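Local coordinates for GDSL-esterase (Pseudoalteromonas sp., PDB 3HP4), which is a serine esterase of the GDSL family from a psychrotrophic bacterium, inhibited covalently by monoethylphosphonate and possibly able to act as a lysophospholipase, at residues A[18-32]-A[164-178]. Sequence-based numbering, arbitrary orientation. Where two conformers were deposited one is given.
Sequences LQQEEGWVKLLQDKY and KKAQPLIRDEMYDSI
Helix 24-32 and helix 166-178 cross at -59° with their axes 8.4 Å apart at closest approach, Trp24 and Gln167 facing each other where the backbones run nearest. Trp24 N, in the first turn of its helix, gives its hydrogen to Gln167 OE1 (2.8 Å), meeting an in-plane lone pair of the amide; a bend at chi2 (-66°) brings that amide round, and its NE2 is held by the carbonyl of Asn163. Ile170 CG2 sits over the five-membered ring of Trp24, 3.4 Å from CG, and Met174 CG covers the six-membered ring on the same face, with the sulfur oblique to it. Val25 CG2 backs the other face, while NE1 bonds to Leu12 O. A leucine in place of Trp24 would probably leave Ile170 and Met174 without their flat partner and Leu12 O without its indole donor.

Further along, Leu28 is a knob in the hole formed by Arg171, Met174, Tyr175 and Ile178. Lys31 lays CE over the centre of the Tyr175 ring, 3.6 Å from the centroid, and a turn at chi4 (68°) sets NZ almost on the ring normal for a cation-pi contact; NZ also pairs with Glu35. Arg171 grips Asp172 side-on through NE and NH2, and one water joins its NH1 to Leu27 O. At the other end, Glu22 OE2 and Lys164 NZ form a long salt bridge (3.4 Å). Leu28 and Tyr32 also touch strand 39-43, and Met174 and Ile178 touch Leu71: two neighbouring helices packed on one side of the parallel sheet, as in the three-layer alpha/beta/alpha fold of SGNH hydrolases.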
loop_
_atom_site.group_PDB
_atom_site.type_symbol
_atom_site.label_atom_id
_atom_site.label_comp_id
_atom_site.label_asym_id
_atom_site.label_seq_id
_atom_site.Cartn_x
_atom_site.Cartn_y
_atom_site.Cartn_z
ATOM N N LEU A 18 -5.772 15.897 -3.691
ATOM C CA LEU A 18 -6.531 16.252 -2.500
ATOM C C LEU A 18 -5.593 16.970 -1.568
ATOM O O LEU A 18 -4.391 17.022 -1.831
ATOM C CB LEU A 18 -6.990 14.984 -1.770
ATOM C CG LEU A 18 -7.767 14.014 -2.639
ATOM C CD1 LEU A 18 -8.042 12.774 -1.858
ATOM C CD2 LEU A 18 -9.062 14.671 -3.086
ATOM N N GLN A 19 -6.121 17.523 -0.479
ATOM C CA GLN A 19 -5.245 18.020 0.593
ATOM C C GLN A 19 -4.798 16.818 1.421
ATOM O O GLN A 19 -5.537 15.831 1.536
ATOM C CB GLN A 19 -5.962 19.038 1.485
ATOM C CG GLN A 19 -6.801 20.091 0.734
ATOM C CD GLN A 19 -6.005 20.959 -0.239
ATOM O OE1 GLN A 19 -5.603 22.080 0.095
ATOM N NE2 GLN A 19 -5.802 20.462 -1.458
ATOM N N GLN A 20 -3.589 16.886 1.973
ATOM C CA GLN A 20 -3.036 15.768 2.736
ATOM C C GLN A 20 -4.000 15.390 3.874
ATOM O O GLN A 20 -4.258 14.175 4.105
ATOM C CB GLN A 20 -1.650 16.156 3.268
ATOM C CG GLN A 20 -0.964 15.165 4.184
ATOM C CD GLN A 20 0.028 15.860 5.115
ATOM O OE1 GLN A 20 0.028 17.090 5.230
ATOM N NE2 GLN A 20 0.871 15.078 5.795
ATOM N N GLU A 21 -4.561 16.414 4.541
ATOM C CA GLU A 21 -5.522 16.191 5.634
ATOM C C GLU A 21 -6.864 15.546 5.217
ATOM O O GLU A 21 -7.627 15.092 6.082
ATOM C CB GLU A 21 -5.788 17.474 6.416
ATOM C CG GLU A 21 -4.537 18.176 6.925
ATOM C CD GLU A 21 -4.019 19.252 5.961
ATOM O OE1 GLU A 21 -4.241 19.136 4.721
ATOM O OE2 GLU A 21 -3.392 20.220 6.455
ATOM N N GLU A 22 -7.160 15.511 3.918
ATOM C CA GLU A 22 -8.355 14.789 3.438
ATOM C C GLU A 22 -8.083 13.303 3.118
ATOM O O GLU A 22 -9.004 12.523 2.862
ATOM C CB GLU A 22 -8.917 15.464 2.179
ATOM C CG GLU A 22 -9.361 16.890 2.399
ATOM C CD GLU A 22 -9.769 17.563 1.113
ATOM O OE1 GLU A 22 -9.124 17.305 0.060
ATOM O OE2 GLU A 22 -10.733 18.366 1.144
ATOM N N GLY A 23 -6.831 12.923 3.085
ATOM C CA GLY A 23 -6.458 11.568 2.694
ATOM C C GLY A 23 -6.727 10.535 3.771
ATOM O O GLY A 23 -6.735 10.832 4.974
ATOM N N TRP A 24 -6.905 9.305 3.322
ATOM C CA TRP A 24 -7.292 8.267 4.241
ATOM C C TRP A 24 -6.278 8.013 5.331
ATOM O O TRP A 24 -6.683 7.623 6.430
ATOM C CB TRP A 24 -7.606 6.979 3.498
ATOM C CG TRP A 24 -6.463 6.224 2.884
ATOM C CD1 TRP A 24 -6.075 6.261 1.572
ATOM C CD2 TRP A 24 -5.599 5.288 3.544
ATOM N NE1 TRP A 24 -5.015 5.403 1.383
ATOM C CE2 TRP A 24 -4.681 4.796 2.563
ATOM C CE3 TRP A 24 -5.481 4.827 4.864
ATOM C CZ2 TRP A 24 -3.687 3.855 2.874
ATOM C CZ3 TRP A 24 -4.522 3.899 5.153
ATOM C CH2 TRP A 24 -3.623 3.413 4.160
ATOM N N VAL A 25 -4.973 8.232 5.075
ATOM C CA VAL A 25 -3.993 7.956 6.129
ATOM C C VAL A 25 -4.226 8.923 7.293
ATOM O O VAL A 25 -4.296 8.509 8.439
ATOM C CB VAL A 25 -2.551 7.985 5.587
ATOM C CG1 VAL A 25 -1.564 7.921 6.762
ATOM C CG2 VAL A 25 -2.292 6.883 4.582
ATOM N N LYS A 26 -4.391 10.205 7.001
ATOM C CA LYS A 26 -4.623 11.167 8.062
ATOM C C LYS A 26 -5.999 10.923 8.699
ATOM O O LYS A 26 -6.126 10.990 9.908
ATOM C CB LYS A 26 -4.435 12.618 7.571
ATOM C CG LYS A 26 -4.681 13.696 8.639
ATOM C CD LYS A 26 -6.176 13.842 8.891
ATOM C CE LYS A 26 -6.576 15.223 9.337
ATOM N NZ LYS A 26 -8.030 15.403 9.118
ATOM N N LEU A 27 -7.015 10.579 7.900
ATOM C CA LEU A 27 -8.324 10.292 8.514
ATOM C C LEU A 27 -8.240 9.061 9.420
ATOM O O LEU A 27 -8.915 8.981 10.465
ATOM C CB LEU A 27 -9.368 10.049 7.433
ATOM C CG LEU A 27 -9.671 11.209 6.493
ATOM C CD1 LEU A 27 -10.759 10.794 5.504
ATOM C CD2 LEU A 27 -10.130 12.473 7.227
ATOM N N LEU A 28 -7.436 8.075 9.031
ATOM C CA LEU A 28 -7.268 6.905 9.861
ATOM C C LEU A 28 -6.529 7.246 11.162
ATOM O O LEU A 28 -6.914 6.793 12.252
ATOM C CB LEU A 28 -6.545 5.800 9.091
ATOM C CG LEU A 28 -6.367 4.465 9.872
ATOM C CD1 LEU A 28 -7.683 3.947 10.486
ATOM C CD2 LEU A 28 -5.783 3.416 8.969
ATOM N N GLN A 29 -5.500 8.100 11.099
ATOM C CA GLN A 29 -4.871 8.514 12.341
ATOM C C GLN A 29 -5.883 9.261 13.221
ATOM O O GLN A 29 -5.861 9.112 14.419
ATOM C CB GLN A 29 -3.688 9.413 12.063
ATOM C CG GLN A 29 -2.842 9.624 13.361
ATOM C CD GLN A 29 -2.232 8.343 13.869
ATOM O OE1 GLN A 29 -1.478 7.738 13.142
ATOM N NE2 GLN A 29 -2.562 7.883 15.033
ATOM N N ASP A 30 -6.756 10.076 12.631
ATOM C CA ASP A 30 -7.767 10.797 13.432
ATOM C C ASP A 30 -8.618 9.777 14.166
ATOM O O ASP A 30 -8.990 9.968 15.324
ATOM C CB ASP A 30 -8.685 11.662 12.559
ATOM C CG ASP A 30 -7.985 12.835 11.892
ATOM O OD1 ASP A 30 -6.900 13.273 12.341
ATOM O OD2 ASP A 30 -8.578 13.382 10.928
ATOM N N LYS A 31 -8.987 8.696 13.485
ATOM C CA LYS A 31 -9.823 7.646 14.078
ATOM C C LYS A 31 -9.097 6.974 15.219
ATOM O O LYS A 31 -9.636 6.818 16.318
ATOM C CB LYS A 31 -10.276 6.626 13.023
ATOM C CG LYS A 31 -11.098 5.462 13.554
ATOM C CD LYS A 31 -11.553 4.573 12.399
ATOM C CE LYS A 31 -12.384 3.373 12.882
ATOM N NZ LYS A 31 -13.699 3.812 13.431
ATOM N N TYR A 32 -7.840 6.619 15.016
ATOM C CA TYR A 32 -7.033 6.051 16.088
ATOM C C TYR A 32 -6.967 7.003 17.290
ATOM O O TYR A 32 -7.076 6.540 18.433
ATOM C CB TYR A 32 -5.614 5.731 15.602
ATOM C CG TYR A 32 -5.535 4.546 14.637
ATOM C CD1 TYR A 32 -6.333 3.400 14.812
ATOM C CD2 TYR A 32 -4.651 4.569 13.605
ATOM C CE1 TYR A 32 -6.220 2.314 13.936
ATOM C CE2 TYR A 32 -4.550 3.470 12.727
ATOM C CZ TYR A 32 -5.311 2.367 12.931
ATOM O OH TYR A 32 -5.167 1.314 12.031
ATOM N N LYS A 164 -12.079 12.746 -2.845
ATOM C CA LYS A 164 -12.209 13.021 -1.423
ATOM C C LYS A 164 -13.275 12.145 -0.774
ATOM O O LYS A 164 -13.085 11.640 0.335
ATOM C CB LYS A 164 -12.461 14.520 -1.197
ATOM C CG LYS A 164 -12.989 14.858 0.172
ATOM C CD LYS A 164 -13.369 16.357 0.253
ATOM C CE LYS A 164 -13.583 16.731 1.696
ATOM N NZ LYS A 164 -14.052 18.132 1.846
ATOM N N LYS A 165 -14.367 11.889 -1.488
ATOM C CA LYS A 165 -15.450 11.081 -0.940
ATOM C C LYS A 165 -15.012 9.639 -0.683
ATOM O O LYS A 165 -15.519 8.946 0.209
ATOM C CB LYS A 165 -16.626 11.124 -1.918
ATOM C CG LYS A 165 -17.908 10.548 -1.355
ATOM C CD LYS A 165 -19.081 10.661 -2.341
ATOM C CE LYS A 165 -20.280 9.873 -1.828
ATOM N NZ LYS A 165 -21.463 10.085 -2.703
ATOM N N ALA A 166 -14.066 9.161 -1.474
ATOM C CA ALA A 166 -13.558 7.795 -1.270
ATOM C C ALA A 166 -12.757 7.639 0.036
ATOM O O ALA A 166 -12.662 6.519 0.540
ATOM C CB ALA A 166 -12.685 7.412 -2.414
ATOM N N GLN A 167 -12.182 8.726 0.539
ATOM C CA GLN A 167 -11.194 8.573 1.619
ATOM C C GLN A 167 -11.748 7.998 2.929
ATOM O O GLN A 167 -11.108 7.141 3.501
ATOM C CB GLN A 167 -10.377 9.856 1.821
ATOM C CG GLN A 167 -9.769 10.402 0.513
ATOM C CD GLN A 167 -8.754 9.489 -0.061
ATOM O OE1 GLN A 167 -7.849 9.024 0.654
ATOM N NE2 GLN A 167 -8.878 9.184 -1.367
ATOM N N PRO A 168 -12.924 8.439 3.398
ATOM C CA PRO A 168 -13.467 7.795 4.626
ATOM C C PRO A 168 -13.750 6.306 4.428
ATOM O O PRO A 168 -13.602 5.508 5.353
ATOM C CB PRO A 168 -14.769 8.568 4.924
ATOM C CG PRO A 168 -14.594 9.841 4.200
ATOM C CD PRO A 168 -13.719 9.625 3.001
ATOM N N LEU A 169 -14.149 5.929 3.203
ATOM C CA LEU A 169 -14.394 4.525 2.926
ATOM C C LEU A 169 -13.104 3.719 2.975
ATOM O O LEU A 169 -13.035 2.637 3.540
ATOM C CB LEU A 169 -15.110 4.369 1.564
ATOM C CG LEU A 169 -16.515 4.984 1.563
ATOM C CD1 LEU A 169 -16.957 5.128 0.119
ATOM C CD2 LEU A 169 -17.450 4.032 2.303
ATOM N N ILE A 170 -12.060 4.242 2.352
ATOM C CA ILE A 170 -10.761 3.573 2.388
ATOM C C ILE A 170 -10.236 3.531 3.851
ATOM O O ILE A 170 -9.716 2.495 4.268
ATOM C CB ILE A 170 -9.746 4.262 1.493
ATOM C CG1 ILE A 170 -10.207 4.158 0.016
ATOM C CG2 ILE A 170 -8.349 3.633 1.643
ATOM C CD1 ILE A 170 -9.412 5.053 -0.910
ATOM N N ARG A 171 -10.421 4.614 4.627
ATOM C CA ARG A 171 -10.016 4.634 6.028
ATOM C C ARG A 171 -10.645 3.445 6.717
ATOM O O ARG A 171 -9.946 2.739 7.467
ATOM C CB ARG A 171 -10.553 5.908 6.660
ATOM C CG ARG A 171 -10.421 5.908 8.206
ATOM C CD ARG A 171 -11.334 6.986 8.852
ATOM N NE ARG A 171 -12.731 6.620 8.627
ATOM C CZ ARG A 171 -13.732 7.479 8.545
ATOM N NH1 ARG A 171 -13.515 8.778 8.671
ATOM N NH2 ARG A 171 -14.931 6.996 8.239
ATOM N N ASP A 172 -11.933 3.204 6.504
ATOM C CA ASP A 172 -12.572 2.138 7.261
ATOM C C ASP A 172 -12.105 0.755 6.811
ATOM O O ASP A 172 -11.919 -0.167 7.626
ATOM C CB ASP A 172 -14.070 2.270 7.215
ATOM C CG ASP A 172 -14.545 3.500 8.001
ATOM O OD1 ASP A 172 -13.819 3.948 8.907
ATOM O OD2 ASP A 172 -15.644 4.017 7.714
ATOM N N GLU A 173 -11.824 0.555 5.511
ATOM C CA GLU A 173 -11.263 -0.721 5.072
ATOM C C GLU A 173 -9.860 -0.947 5.615
ATOM O O GLU A 173 -9.431 -2.064 5.895
ATOM C CB GLU A 173 -11.223 -0.825 3.528
ATOM C CG GLU A 173 -12.571 -0.865 2.883
ATOM C CD GLU A 173 -12.497 -1.003 1.376
ATOM O OE1 GLU A 173 -11.717 -1.895 0.890
ATOM O OE2 GLU A 173 -13.246 -0.210 0.713
ATOM N N MET A 174 -9.100 0.139 5.728
ATOM C CA MET A 174 -7.755 0.004 6.245
ATOM C C MET A 174 -7.736 -0.183 7.760
ATOM O O MET A 174 -6.894 -0.921 8.266
ATOM C CB MET A 174 -6.871 1.161 5.784
ATOM C CG MET A 174 -6.557 1.094 4.277
ATOM S SD MET A 174 -5.878 -0.518 3.796
ATOM C CE MET A 174 -4.344 -0.372 4.627
ATOM N N TYR A 175 -8.674 0.453 8.461
ATOM C CA TYR A 175 -8.799 0.172 9.897
ATOM C C TYR A 175 -9.000 -1.323 10.109
ATOM O O TYR A 175 -8.389 -1.945 10.956
ATOM C CB TYR A 175 -9.995 0.965 10.442
ATOM C CG TYR A 175 -10.235 0.679 11.888
ATOM C CD1 TYR A 175 -9.513 1.356 12.887
ATOM C CD2 TYR A 175 -11.163 -0.263 12.272
ATOM C CE1 TYR A 175 -9.732 1.085 14.253
ATOM C CE2 TYR A 175 -11.372 -0.554 13.620
ATOM C CZ TYR A 175 -10.663 0.137 14.576
ATOM O OH TYR A 175 -10.904 -0.152 15.924
ATOM N N ASP A 176 -9.903 -1.909 9.301
ATOM C CA ASP A 176 -10.216 -3.315 9.475
ATOM C C ASP A 176 -9.048 -4.206 9.050
ATOM O O ASP A 176 -8.703 -5.153 9.749
ATOM C CB ASP A 176 -11.435 -3.656 8.626
ATOM C CG ASP A 176 -12.727 -3.031 9.134
ATOM O OD1 ASP A 176 -12.817 -2.540 10.270
ATOM O OD2 ASP A 176 -13.725 -3.046 8.360
ATOM N N SER A 177 -8.401 -3.875 7.918
ATOM C CA SER A 177 -7.240 -4.697 7.481
ATOM C C SER A 177 -6.074 -4.649 8.451
ATOM O O SER A 177 -5.430 -5.622 8.800
ATOM C CB SER A 177 -6.686 -4.271 6.113
ATOM O OG SER A 177 -7.553 -4.868 5.117
ATOM N N ILE A 178 -5.798 -3.436 9.020
ATOM C CA ILE A 178 -4.709 -3.281 9.982
ATOM C C ILE A 178 -5.045 -4.015 11.267
ATOM O O ILE A 178 -4.192 -4.700 11.841
ATOM C CB ILE A 178 -4.363 -1.804 10.194
ATOM C CG1 ILE A 178 -3.669 -1.308 8.923
ATOM C CG2 ILE A 178 -3.442 -1.640 11.430
ATOM C CD1 ILE A 178 -3.512 0.190 8.882
HETATM O O HOH W 1 -11.756 12.918 2.574
HETATM O O HOH W 2 -11.507 9.961 10.471
HETATM O O HOH W 3 -14.927 5.136 11.057
HETATM O O HOH W 4 -6.611 -0.819 12.878
#